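Local coordinates for metallo-beta-lactamase (Serratia marcescens, PDB 6K4X), which hydrolyses the amide bond of beta-lactam antibiotics with the help of two zinc ions, as expected of a subclass B3 metallo-beta-lactamase, at residues S199-A202 and V203-L206; V237-G240 and A241-I245; E191-A194 and S195-S199; T255-A258 and S259-R262; A97-D100 and T101-G105. All coordinates share one frame; numbering follows the deposited sequence.

Contact 1: residues S199-A202 and V203-L206; sequences SFEA and VEKL
Val-203 N donates to Ser-199 O at 2.9 Å and Glu-204 N to Phe-200 O at 3.0 Å, two regular i to i+4 bonds, before the helix tightens. One residue on, Lys-205 N turns to Ala-202 O at 3.2 Å, an i to i+3 bond whose donor stands well above the carbonyl plane, and keeps a weak bond to Glu-201 O. The side chain of Glu-204 folds back along this turn: its CG sits between backbone N and carbonyl carbon (chi1 72°), which lays CG on Phe-200 O at 3.2 Å and OE2 beside Glu-201 CA at 3.5 Å. In one of its two conformers Glu-201 runs beside Glu-204, pointing the same way; any repulsion is probably eased because Arg-250 forms a salt bridge with Glu-204. Lys-205 rests its CG on Glu-201 O at 3.3 Å, while Val-203 brings CG2 to Ser-199 O. Ser-199 OG is hydrogen-bonded to Pro-148 O. This is the C-terminal end of helix 190-205, the helical link between strands 166-173 and 210-213; Phe-200, Val-203 and Glu-204 lie against helix 241-260.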
loop_
_atom_site.group_PDB
_atom_site.type_symbol
_atom_site.label_atom_id
_atom_site.label_comp_id
_atom_site.label_asym_id
_atom_site.label_seq_id
_atom_site.Cartn_x
_atom_site.Cartn_y
_atom_site.Cartn_z
ATOM N N SER A 199 -0.194 4.904 14.619
ATOM C CA SER A 199 0.380 4.564 13.329
ATOM C C SER A 199 1.574 5.456 12.977
ATOM O O SER A 199 2.559 4.950 12.445
ATOM C CB SER A 199 -0.675 4.577 12.269
ATOM O OG SER A 199 -1.587 3.544 12.529
ATOM N N PHE A 200 1.490 6.749 13.254
ATOM C CA PHE A 200 2.650 7.585 13.027
ATOM C C PHE A 200 3.847 7.050 13.824
ATOM O O PHE A 200 4.971 6.987 13.298
ATOM C CB PHE A 200 2.415 9.043 13.422
ATOM C CG PHE A 200 1.161 9.701 12.903
ATOM C CD1 PHE A 200 0.611 9.422 11.659
ATOM C CD2 PHE A 200 0.509 10.617 13.706
ATOM C CE1 PHE A 200 -0.560 10.035 11.239
ATOM C CE2 PHE A 200 -0.657 11.234 13.283
ATOM C CZ PHE A 200 -1.192 10.941 12.059
ATOM N N GLU A 201 3.605 6.669 15.074
ATOM C CA GLU A 201 4.675 6.166 15.938
ATOM C C GLU A 201 5.228 4.849 15.381
ATOM O O GLU A 201 6.455 4.652 15.340
ATOM C CB GLU A 201 4.163 5.993 17.363
ATOM C CG GLU A 201 3.908 7.307 18.076
ATOM C CD GLU A 201 3.842 7.180 19.587
ATOM O OE1 GLU A 201 3.740 8.221 20.268
ATOM O OE2 GLU A 201 3.893 6.041 20.080
ATOM N N ALA A 202 4.349 3.951 14.944
ATOM C CA ALA A 202 4.826 2.677 14.433
ATOM C C ALA A 202 5.671 2.898 13.174
ATOM O O ALA A 202 6.730 2.279 12.986
ATOM C CB ALA A 202 3.672 1.754 14.159
ATOM N N VAL A 203 5.182 3.734 12.258
ATOM C CA VAL A 203 5.849 3.888 10.980
ATOM C C VAL A 203 7.206 4.584 11.152
ATOM O O VAL A 203 8.189 4.208 10.505
ATOM C CB VAL A 203 4.931 4.589 9.965
ATOM C CG1 VAL A 203 5.673 4.984 8.707
ATOM C CG2 VAL A 203 3.760 3.679 9.633
ATOM N N GLU A 204 7.288 5.570 12.041
ATOM C CA GLU A 204 8.561 6.279 12.233
ATOM C C GLU A 204 9.573 5.396 12.982
ATOM O O GLU A 204 10.751 5.804 13.096
ATOM C CB GLU A 204 8.348 7.665 12.850
ATOM C CG GLU A 204 7.945 7.658 14.302
ATOM C CD GLU A 204 7.261 8.935 14.781
ATOM O OE1 GLU A 204 7.181 9.926 14.014
ATOM O OE2 GLU A 204 6.845 8.948 15.938
ATOM N N LYS A 205 9.187 4.227 13.489
ATOM C CA LYS A 205 10.133 3.279 14.107
ATOM C C LYS A 205 10.537 2.140 13.161
ATOM O O LYS A 205 11.440 1.374 13.495
ATOM C CB LYS A 205 9.510 2.687 15.371
ATOM C CG LYS A 205 9.376 3.658 16.533
ATOM C CD LYS A 205 8.638 3.015 17.688
ATOM C CE LYS A 205 8.219 4.004 18.751
ATOM N NZ LYS A 205 9.401 4.623 19.390
ATOM N N LEU A 206 9.882 1.980 12.006
ATOM C CA LEU A 206 10.198 0.853 11.111
ATOM C C LEU A 206 11.642 0.948 10.626
ATOM O O LEU A 206 12.130 1.992 10.269
ATOM C CB LEU A 206 9.284 0.875 9.884
ATOM C CG LEU A 206 7.825 0.505 10.133
ATOM C CD1 LEU A 206 6.992 0.726 8.893
ATOM C CD2 LEU A 206 7.676 -0.926 10.605
#

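Contact 2: residues V237-G240 and A241-I245; sequences VDNG and ACRAI. With SO4 (sulfate ion), chain H.
Gly-240 meets the guanidinium of Arg-243 through its CA, which lies 3.4 Å from Arg-243 NH2 on one face of the flat group; Asn-239 O lies over that face too. The arginine gets there by a bend at chi3 (-69°) that turns the chain back toward the start of the helix. Its edge is given to a sulfate, probably from the crystallisation liquor: Arg-243 NE donates to SO4 O2 at 2.9 Å and Arg-243 NH2 to SO4 O4 at 3.2 Å, so two neighbouring N-H groups grip the anion. Gly-240 also starts the helical bonding, its O taking the N-H of Ala-244 at 3.0 Å. Ala-241 closes a type I turn: its N donates to Asp-238 O at 3.0 Å from above the carbonyl plane, and its CB packs on the same oxygen at 3.3 Å. Asp-238 carries CG anti to its own N (chi1 172°), and OD1 accepts from Gly-240 N at 3.0 Å, met from above the carboxylate plane, while OD2 pairs with Arg-224. A water bridges the turn to the first helical turn, donating to Asn-239 O and accepting from Arg-243 N at 2.9 Å. Cys-242, joined to Cys-208 by a disulfide, ties this part of the helix to the chain just ahead of strand 210-213. An aspartate OD1 on the N-H two residues on is an Asx turn; laid over a type I turn that leads into a helix, it makes a capping bond ahead of helix 241-260.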
loop_
_atom_site.group_PDB
_atom_site.type_symbol
_atom_site.label_atom_id
_atom_site.label_comp_id
_atom_site.label_asym_id
_atom_site.label_seq_id
_atom_site.Cartn_x
_atom_site.Cartn_y
_atom_site.Cartn_z
ATOM N N VAL A 237 16.724 4.741 -2.123
ATOM C CA VAL A 237 17.127 4.473 -0.796
ATOM C C VAL A 237 17.157 5.784 -0.031
ATOM O O VAL A 237 17.801 6.746 -0.452
ATOM C CB VAL A 237 18.497 3.776 -0.766
ATOM C CG1 VAL A 237 19.031 3.653 0.646
ATOM C CG2 VAL A 237 18.440 2.418 -1.439
ATOM N N ASP A 238 16.516 5.781 1.123
ATOM C CA ASP A 238 16.504 6.927 2.011
ATOM C C ASP A 238 15.925 6.445 3.340
ATOM O O ASP A 238 14.704 6.215 3.437
ATOM C CB ASP A 238 15.667 8.072 1.434
ATOM C CG ASP A 238 15.443 9.243 2.370
ATOM O OD1 ASP A 238 15.933 9.209 3.518
ATOM O OD2 ASP A 238 14.743 10.180 1.922
ATOM N N ASN A 239 16.788 6.190 4.321
ATOM C CA ASN A 239 16.374 5.500 5.518
ATOM C C ASN A 239 15.628 6.432 6.476
ATOM O O ASN A 239 15.169 5.974 7.501
ATOM C CB ASN A 239 17.536 4.795 6.216
ATOM C CG ASN A 239 18.588 5.734 6.742
ATOM O OD1 ASN A 239 18.367 6.936 6.858
ATOM N ND2 ASN A 239 19.768 5.200 7.024
ATOM N N GLY A 240 15.401 7.685 6.072
ATOM C CA GLY A 240 14.516 8.570 6.792
ATOM C C GLY A 240 13.123 8.649 6.187
ATOM O O GLY A 240 12.281 9.396 6.682
ATOM N N ALA A 241 12.839 7.894 5.127
ATOM C CA ALA A 241 11.599 8.118 4.395
ATOM C C ALA A 241 10.373 7.747 5.225
ATOM O O ALA A 241 9.367 8.469 5.114
ATOM C CB ALA A 241 11.618 7.352 3.108
ATOM N N CYS A 242 10.410 6.661 6.000
ATOM C CA CYS A 242 9.258 6.332 6.795
ATOM C C CYS A 242 9.047 7.376 7.901
ATOM O O CYS A 242 7.907 7.716 8.221
ATOM C CB CYS A 242 9.398 4.935 7.382
ATOM S SG CYS A 242 9.294 3.608 6.160
ATOM N N ARG A 243 10.130 7.895 8.492
ATOM C CA ARG A 243 10.009 8.973 9.461
ATOM C C ARG A 243 9.319 10.173 8.835
ATOM O O ARG A 243 8.477 10.813 9.468
ATOM C CB ARG A 243 11.357 9.396 10.058
ATOM C CG ARG A 243 12.003 8.315 10.916
ATOM C CD ARG A 243 13.270 8.780 11.628
ATOM N NE ARG A 243 14.403 9.027 10.754
ATOM C CZ ARG A 243 15.331 8.131 10.415
ATOM N NH1 ARG A 243 15.252 6.879 10.833
ATOM N NH2 ARG A 243 16.335 8.506 9.639
ATOM N N ALA A 244 9.651 10.457 7.584
ATOM C CA ALA A 244 9.070 11.602 6.892
ATOM C C ALA A 244 7.587 11.381 6.573
ATOM O O ALA A 244 6.780 12.309 6.698
ATOM C CB ALA A 244 9.834 11.930 5.628
ATOM N N ILE A 245 7.214 10.193 6.114
ATOM C CA ILE A 245 5.810 9.885 5.849
ATOM C C ILE A 245 5.000 10.035 7.141
ATOM O O ILE A 245 3.939 10.648 7.143
ATOM C CB ILE A 245 5.666 8.470 5.265
ATOM C CG1 ILE A 245 6.341 8.400 3.895
ATOM C CG2 ILE A 245 4.200 8.044 5.201
ATOM C CD1 ILE A 245 6.417 7.010 3.331
HETATM S S SO4 H . 15.236 12.598 9.878
HETATM O O1 SO4 H . 15.364 13.685 10.881
HETATM O O2 SO4 H . 13.969 11.844 10.133
HETATM O O3 SO4 H . 15.183 13.203 8.522
HETATM O O4 SO4 H . 16.403 11.682 9.939
HETATM O O HOH W 1 12.460 6.133 8.143
#

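Contact 3: residues E191-A194 and S195-S199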
loop_
_atom_site.group_PDB
_atom_site.type_symbol
_atom_site.label_atom_id
_atom_site.label_comp_id
_atom_site.label_asym_id
_atom_site.label_seq_id
_atom_site.Cartn_x
_atom_site.Cartn_y
_atom_site.Cartn_z
ATOM N N GLU A 191 -11.135 7.264 18.891
ATOM C CA GLU A 191 -10.503 6.036 18.458
ATOM C C GLU A 191 -9.713 6.269 17.156
ATOM O O GLU A 191 -8.633 5.727 16.990
ATOM C CB GLU A 191 -11.548 4.943 18.283
ATOM C CG GLU A 191 -12.156 4.486 19.595
ATOM C CD GLU A 191 -13.481 3.754 19.460
ATOM O OE1 GLU A 191 -13.424 2.559 19.266
ATOM O OE2 GLU A 191 -14.544 4.393 19.509
ATOM N N VAL A 192 -10.287 7.033 16.225
ATOM C CA VAL A 192 -9.595 7.286 14.982
ATOM C C VAL A 192 -8.339 8.118 15.249
ATOM O O VAL A 192 -7.281 7.835 14.681
ATOM C CB VAL A 192 -10.531 7.941 13.950
ATOM C CG1 VAL A 192 -9.774 8.517 12.759
ATOM C CG2 VAL A 192 -11.568 6.939 13.471
ATOM N N VAL A 193 -8.460 9.176 16.061
ATOM C CA VAL A 193 -7.307 9.990 16.388
ATOM C C VAL A 193 -6.205 9.149 17.044
ATOM O O VAL A 193 -5.043 9.281 16.671
ATOM C CB VAL A 193 -7.725 11.204 17.235
ATOM C CG1 VAL A 193 -6.518 11.943 17.778
ATOM C CG2 VAL A 193 -8.619 12.157 16.447
ATOM N N ALA A 194 -6.586 8.316 18.021
ATOM C CA ALA A 194 -5.592 7.505 18.686
ATOM C C ALA A 194 -4.954 6.527 17.699
ATOM O O ALA A 194 -3.750 6.235 17.794
ATOM C CB ALA A 194 -6.209 6.807 19.870
ATOM N N SER A 195 -5.754 5.968 16.794
ATOM C CA SER A 195 -5.222 5.004 15.824
ATOM C C SER A 195 -4.202 5.672 14.903
ATOM O O SER A 195 -3.110 5.135 14.684
ATOM C CB SER A 195 -6.326 4.408 15.019
ATOM O OG SER A 195 -7.058 3.466 15.772
ATOM N N LEU A 196 -4.552 6.845 14.402
ATOM C CA LEU A 196 -3.637 7.585 13.545
ATOM C C LEU A 196 -2.327 7.841 14.297
ATOM O O LEU A 196 -1.227 7.647 13.772
ATOM C CB LEU A 196 -4.261 8.920 13.130
ATOM C CG LEU A 196 -5.246 8.861 11.955
ATOM C CD1 LEU A 196 -5.989 10.169 11.845
ATOM C CD2 LEU A 196 -4.562 8.504 10.644
ATOM N N ARG A 197 -2.433 8.310 15.548
ATOM C CA ARG A 197 -1.227 8.659 16.301
ATOM C C ARG A 197 -0.378 7.425 16.561
ATOM O O ARG A 197 0.859 7.497 16.466
ATOM C CB ARG A 197 -1.588 9.382 17.594
ATOM C CG ARG A 197 -2.066 10.795 17.324
ATOM C CD ARG A 197 -2.535 11.471 18.586
ATOM N NE ARG A 197 -2.792 12.870 18.311
ATOM C CZ ARG A 197 -3.473 13.699 19.099
ATOM N NH1 ARG A 197 -3.565 14.979 18.760
ATOM N NH2 ARG A 197 -4.048 13.247 20.200
ATOM N N GLY A 198 -1.004 6.299 16.890
ATOM C CA GLY A 198 -0.244 5.070 17.054
ATOM C C GLY A 198 0.454 4.662 15.760
ATOM O O GLY A 198 1.564 4.132 15.778
ATOM N N SER A 199 -0.194 4.904 14.619
ATOM C CA SER A 199 0.380 4.564 13.329
ATOM C C SER A 199 1.574 5.456 12.977
ATOM O O SER A 199 2.559 4.950 12.445
ATOM C CB SER A 199 -0.675 4.577 12.269
ATOM O OG SER A 199 -1.587 3.544 12.529
#
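Ser-195 N donates to Glu-191 O at 2.9 Å, and Leu-196, Arg-197 and Gly-198 repeat the i to i+4 pattern on Val-192, Val-193 and Ala-194. The serine hydroxyl adds a second approach to its acceptor: chi1 of -75° swings OG back along the helix to 3.0 Å from Glu-191 O. The packing contacts follow the same spacing. Val-193 CG1 lies over one face of the Arg-197 guanidinium, displaced toward its rim and 3.7 Å from NH2, as the two side chains run alongside each other. Arg-197 is extended from CG to NE, and its CG brushes Val-193 O at 3.4 Å. On the inner side the apolar pair is Val-192 CG1 and Leu-196 CD1, 4.2 Å apart, and Leu-196 also reaches Leu-253 of helix 241-260. This is a stretch of helix 190-205 in the unit between strands 166-173 and 210-213, with the leucine side chain about 5 Å from that of zinc ligand His-150. Arginine chemistry thus divides by direction: a methyl group covers part of one guanidinium face, whereas the N-H groups stay available at the edge, where NH1 forms a salt bridge with Glu-254 and links the two helices.

Contact 4: residues T255-A258 and S259-R262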
loop_
_atom_site.group_PDB
_atom_site.type_symbol
_atom_site.label_atom_id
_atom_site.label_comp_id
_atom_site.label_asym_id
_atom_site.label_seq_id
_atom_site.Cartn_x
_atom_site.Cartn_y
_atom_site.Cartn_z
ATOM N N THR A 255 -2.927 19.844 11.734
ATOM C CA THR A 255 -3.560 20.940 11.014
ATOM C C THR A 255 -5.082 20.784 11.059
ATOM O O THR A 255 -5.835 21.752 11.241
ATOM C CB THR A 255 -3.043 21.012 9.568
ATOM O OG1 THR A 255 -1.663 21.390 9.561
ATOM C CG2 THR A 255 -3.778 22.049 8.747
ATOM N N ARG A 256 -5.561 19.567 10.829
ATOM C CA ARG A 256 -7.010 19.284 10.823
ATOM C C ARG A 256 -7.630 19.550 12.195
ATOM O O ARG A 256 -8.652 20.244 12.295
ATOM C CB ARG A 256 -7.249 17.847 10.382
ATOM C CG ARG A 256 -8.709 17.412 10.454
ATOM C CD ARG A 256 -9.643 18.287 9.614
ATOM N NE ARG A 256 -11.032 17.862 9.769
ATOM C CZ ARG A 256 -11.703 17.073 8.942
ATOM N NH1 ARG A 256 -11.124 16.574 7.860
ATOM N NH2 ARG A 256 -12.953 16.761 9.228
ATOM N N LEU A 257 -7.008 19.055 13.263
ATOM C CA LEU A 257 -7.591 19.221 14.594
ATOM C C LEU A 257 -7.642 20.723 14.913
ATOM O O LEU A 257 -8.605 21.216 15.516
ATOM C CB LEU A 257 -6.794 18.461 15.658
ATOM C CG LEU A 257 -6.886 16.943 15.558
ATOM C CD1 LEU A 257 -5.976 16.281 16.579
ATOM C CD2 LEU A 257 -8.303 16.434 15.699
ATOM N N ALA A 258 -6.600 21.468 14.546
ATOM C CA ALA A 258 -6.609 22.937 14.777
ATOM C C ALA A 258 -7.779 23.576 14.025
ATOM O O ALA A 258 -8.446 24.482 14.565
ATOM C CB ALA A 258 -5.283 23.536 14.376
ATOM N N SER A 259 -8.044 23.138 12.806
ATOM C CA SER A 259 -9.096 23.705 11.946
ATOM C C SER A 259 -10.485 23.443 12.543
ATOM O O SER A 259 -11.435 24.132 12.213
ATOM C CB SER A 259 -9.020 23.158 10.529
ATOM O OG SER A 259 -7.734 23.345 9.940
ATOM N N GLU A 260 -10.603 22.434 13.406
ATOM C CA GLU A 260 -11.894 22.016 13.984
ATOM C C GLU A 260 -12.200 22.746 15.293
ATOM O O GLU A 260 -13.321 22.655 15.806
ATOM C CB GLU A 260 -11.901 20.517 14.261
ATOM C CG GLU A 260 -11.818 19.692 13.002
ATOM C CD GLU A 260 -12.013 18.212 13.220
ATOM O OE1 GLU A 260 -11.822 17.755 14.378
ATOM O OE2 GLU A 260 -12.349 17.513 12.244
ATOM N N LYS A 261 -11.216 23.424 15.865
ATOM C CA LYS A 261 -11.451 24.093 17.144
ATOM C C LYS A 261 -12.535 25.154 16.990
ATOM O O LYS A 261 -12.586 25.854 15.989
ATOM C CB LYS A 261 -10.179 24.754 17.662
ATOM C CG LYS A 261 -9.057 23.777 17.934
ATOM C CD LYS A 261 -9.155 23.122 19.263
ATOM C CE LYS A 261 -8.714 24.033 20.388
ATOM N NZ LYS A 261 -9.004 23.405 21.696
ATOM N N ARG A 262 -13.387 25.237 18.011
ATOM C CA ARG A 262 -14.576 26.058 17.944
ATOM C C ARG A 262 -14.188 27.506 17.647
ATOM O O ARG A 262 -14.887 28.174 16.880
ATOM C CB ARG A 262 -15.388 25.968 19.237
ATOM C CG ARG A 262 -16.610 25.069 19.118
ATOM C CD ARG A 262 -17.738 25.681 18.304
ATOM N NE ARG A 262 -18.853 24.756 18.127
ATOM C CZ ARG A 262 -20.133 25.105 18.081
ATOM N NH1 ARG A 262 -21.066 24.186 17.888
ATOM N NH2 ARG A 262 -20.482 26.373 18.212
HETATM O O HOH W 2 -10.646 26.682 14.184
#
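The guanidinium of Arg-256 offers its edge to Glu-260, whose OE2 and CG lie near that plane, and the carboxylate is turned 72° against it. Arg-256 NE donates to Glu-260 OE2 at 2.8 Å, arriving from above the carboxylate plane, and NH2 adds a weak bond at 3.2 Å to the same OE2, so one oxygen carries both arms of the salt bridge. A bend at chi2 (58°) brings the arginine round to its partner one turn later. Second partners steady the pair: Ser-180 OG is hydrogen-bonded to Arg-256 NH2, Phe-186 N to Glu-260 OE2 and Ser-187 OG to OE1. On the backbone, Thr-255 O takes the N-H of Ser-259 at 3.0 Å and, in one of two conformers of that serine, its OG at 2.8 Å from the opposite face. The helix then tightens. Glu-260 N reaches Leu-257 O at 3.2 Å, keeping a weak bond to Arg-256 O, and Lys-261 N goes to Ala-258 O at 3.2 Å, both from high above the carbonyl plane. Such a change from i+4 to i+3 bonding marks the C-terminal end of a helix, here the last turn of helix 241-260, spanned by an i to i+4 salt bridge and tied to the loop at 185-187.

Contact 5: residues A97-D100 and T101-G105; sequences ANVD and TLRTG
Arg-103, in one of its two conformers, runs extended from CG to NE, and Val-99 holds CG1 anti to its own N (chi1 166°); with both side chains pointing the same way, that methyl comes to lie over the centre of the guanidinium, 3.7 Å from Arg-103 NE. At the edge of the same group a water in its plane accepts from Arg-103 NH1 at 2.8 Å and donates to Asp-100 OD1, bridging charges whose nearest atoms are 5.5 Å apart; Asp-100 too has a second conformer, in which the bridge may not persist. Arg-103 NH2 turns to Val-126 O on the adjoining strand. Most of these residues belong to helix 99-104, the short crossover of a beta-alpha-beta unit between strands 91-95 and 126-129, with Val-99 and Leu-102 packed on the latter strand. The helix opens with Leu-102 N donating to Asn-98 O at 3.0 Å and Arg-103 N to Val-99 O. Two waters join Thr-101 OG1 to the residues before the helix, one donating to Ala-97 O at 2.7 Å and the other to Asn-98 OD1 at 2.8 Å. The amide of Asn-98 is further held by Thr-151 through ND2, and its side chain lies about 4 Å from that of zinc ligand His-72. At the far end Thr-104 N donates to Asp-100 O at 3.0 Å. Gly-105 leaves the helix with positive phi (74°).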
loop_
_atom_site.group_PDB
_atom_site.type_symbol
_atom_site.label_atom_id
_atom_site.label_comp_id
_atom_site.label_asym_id
_atom_site.label_seq_id
_atom_site.Cartn_x
_atom_site.Cartn_y
_atom_site.Cartn_z
ATOM N N ALA A 97 -10.171 -5.593 10.081
ATOM C CA ALA A 97 -11.320 -4.701 9.997
ATOM C C ALA A 97 -11.607 -4.255 8.563
ATOM O O ALA A 97 -12.628 -3.643 8.340
ATOM C CB ALA A 97 -11.094 -3.500 10.893
ATOM N N ASN A 98 -10.718 -4.525 7.611
ATOM C CA ASN A 98 -10.970 -4.173 6.202
ATOM C C ASN A 98 -11.408 -5.380 5.364
ATOM O O ASN A 98 -11.729 -5.223 4.182
ATOM C CB ASN A 98 -9.735 -3.547 5.552
ATOM C CG ASN A 98 -9.465 -2.115 5.982
ATOM O OD1 ASN A 98 -10.216 -1.526 6.767
ATOM N ND2 ASN A 98 -8.411 -1.521 5.453
ATOM N N VAL A 99 -11.428 -6.584 5.945
ATOM C CA VAL A 99 -11.813 -7.776 5.180
ATOM C C VAL A 99 -13.202 -7.600 4.554
ATOM O O VAL A 99 -13.395 -7.877 3.362
ATOM C CB VAL A 99 -11.712 -9.039 6.061
ATOM C CG1 VAL A 99 -12.422 -10.233 5.423
ATOM C CG2 VAL A 99 -10.263 -9.382 6.374
ATOM N N ASP A 100 -14.182 -7.173 5.353
ATOM C CA ASP A 100 -15.527 -7.098 4.853
ATOM C C ASP A 100 -15.633 -6.057 3.725
ATOM O O ASP A 100 -16.356 -6.250 2.754
ATOM C CB ASP A 100 -16.481 -6.802 6.003
ATOM C CG ASP A 100 -17.914 -7.065 5.616
ATOM O OD1 ASP A 100 -18.202 -8.206 5.236
ATOM O OD2 ASP A 100 -18.699 -6.120 5.680
ATOM N N THR A 101 -14.880 -4.964 3.854
ATOM C CA THR A 101 -14.886 -3.943 2.847
ATOM C C THR A 101 -14.324 -4.494 1.537
ATOM O O THR A 101 -14.849 -4.230 0.446
ATOM C CB THR A 101 -14.062 -2.725 3.247
ATOM O OG1 THR A 101 -14.535 -2.244 4.505
ATOM C CG2 THR A 101 -14.156 -1.643 2.200
ATOM N N LEU A 102 -13.240 -5.264 1.607
ATOM C CA LEU A 102 -12.678 -5.822 0.378
ATOM C C LEU A 102 -13.632 -6.842 -0.254
ATOM O O LEU A 102 -13.668 -6.984 -1.479
ATOM C CB LEU A 102 -11.330 -6.482 0.656
ATOM C CG LEU A 102 -10.199 -5.518 1.019
ATOM C CD1 LEU A 102 -8.950 -6.291 1.382
ATOM C CD2 LEU A 102 -9.901 -4.523 -0.095
ATOM N N ARG A 103 -14.369 -7.589 0.568
ATOM C CA ARG A 103 -15.289 -8.576 0.036
ATOM C C ARG A 103 -16.479 -7.914 -0.631
ATOM O O ARG A 103 -16.966 -8.442 -1.634
ATOM C CB ARG A 103 -15.845 -9.492 1.117
ATOM C CG ARG A 103 -14.800 -10.452 1.634
ATOM C CD ARG A 103 -15.302 -11.251 2.804
ATOM N NE ARG A 103 -14.352 -12.319 3.061
ATOM C CZ ARG A 103 -14.385 -13.093 4.139
ATOM N NH1 ARG A 103 -15.282 -12.864 5.088
ATOM N NH2 ARG A 103 -13.525 -14.087 4.247
ATOM N N THR A 104 -16.962 -6.795 -0.104
ATOM C CA THR A 104 -18.196 -6.184 -0.622
ATOM C C THR A 104 -17.909 -5.001 -1.543
ATOM O O THR A 104 -18.790 -4.612 -2.322
ATOM C CB THR A 104 -19.093 -5.718 0.517
ATOM O OG1 THR A 104 -18.409 -4.681 1.211
ATOM C CG2 THR A 104 -19.493 -6.842 1.440
ATOM N N GLY A 105 -16.745 -4.380 -1.374
ATOM C CA GLY A 105 -16.397 -3.154 -2.065
ATOM C C GLY A 105 -17.101 -1.921 -1.544
ATOM O O GLY A 105 -17.125 -0.915 -2.231
HETATM O O HOH W 3 -14.540 -3.825 6.432
HETATM O O HOH W 4 -12.806 -0.597 6.104
HETATM O O HOH W 5 -17.448 -11.164 5.467
#

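Overall arrangement
Along the chain the order is contact 5, contact 3, contact 1, contact 2, contact 4. Contacts 3 and 1 follow each other on helix 190-205, share Ser-199 and have centres about 11 Å apart; contacts 2 and 4 mark the two ends of helix 241-260. The centres of contacts 2 and 4 are about 27 Å apart. The two helices pack together, so contact 1 touches contact 2 where Val-203 O meets Cys-242 CB, and contact 3 touches contact 4 where Arg-197 meets Leu-257. Contact 5 stands apart, its centre about 30 Å from that of contact 2 and on the opposite side of the chain's centre. Contact 3 lies near zinc ligand His-150, and contact 5, at the start of helix 99-104, near His-72.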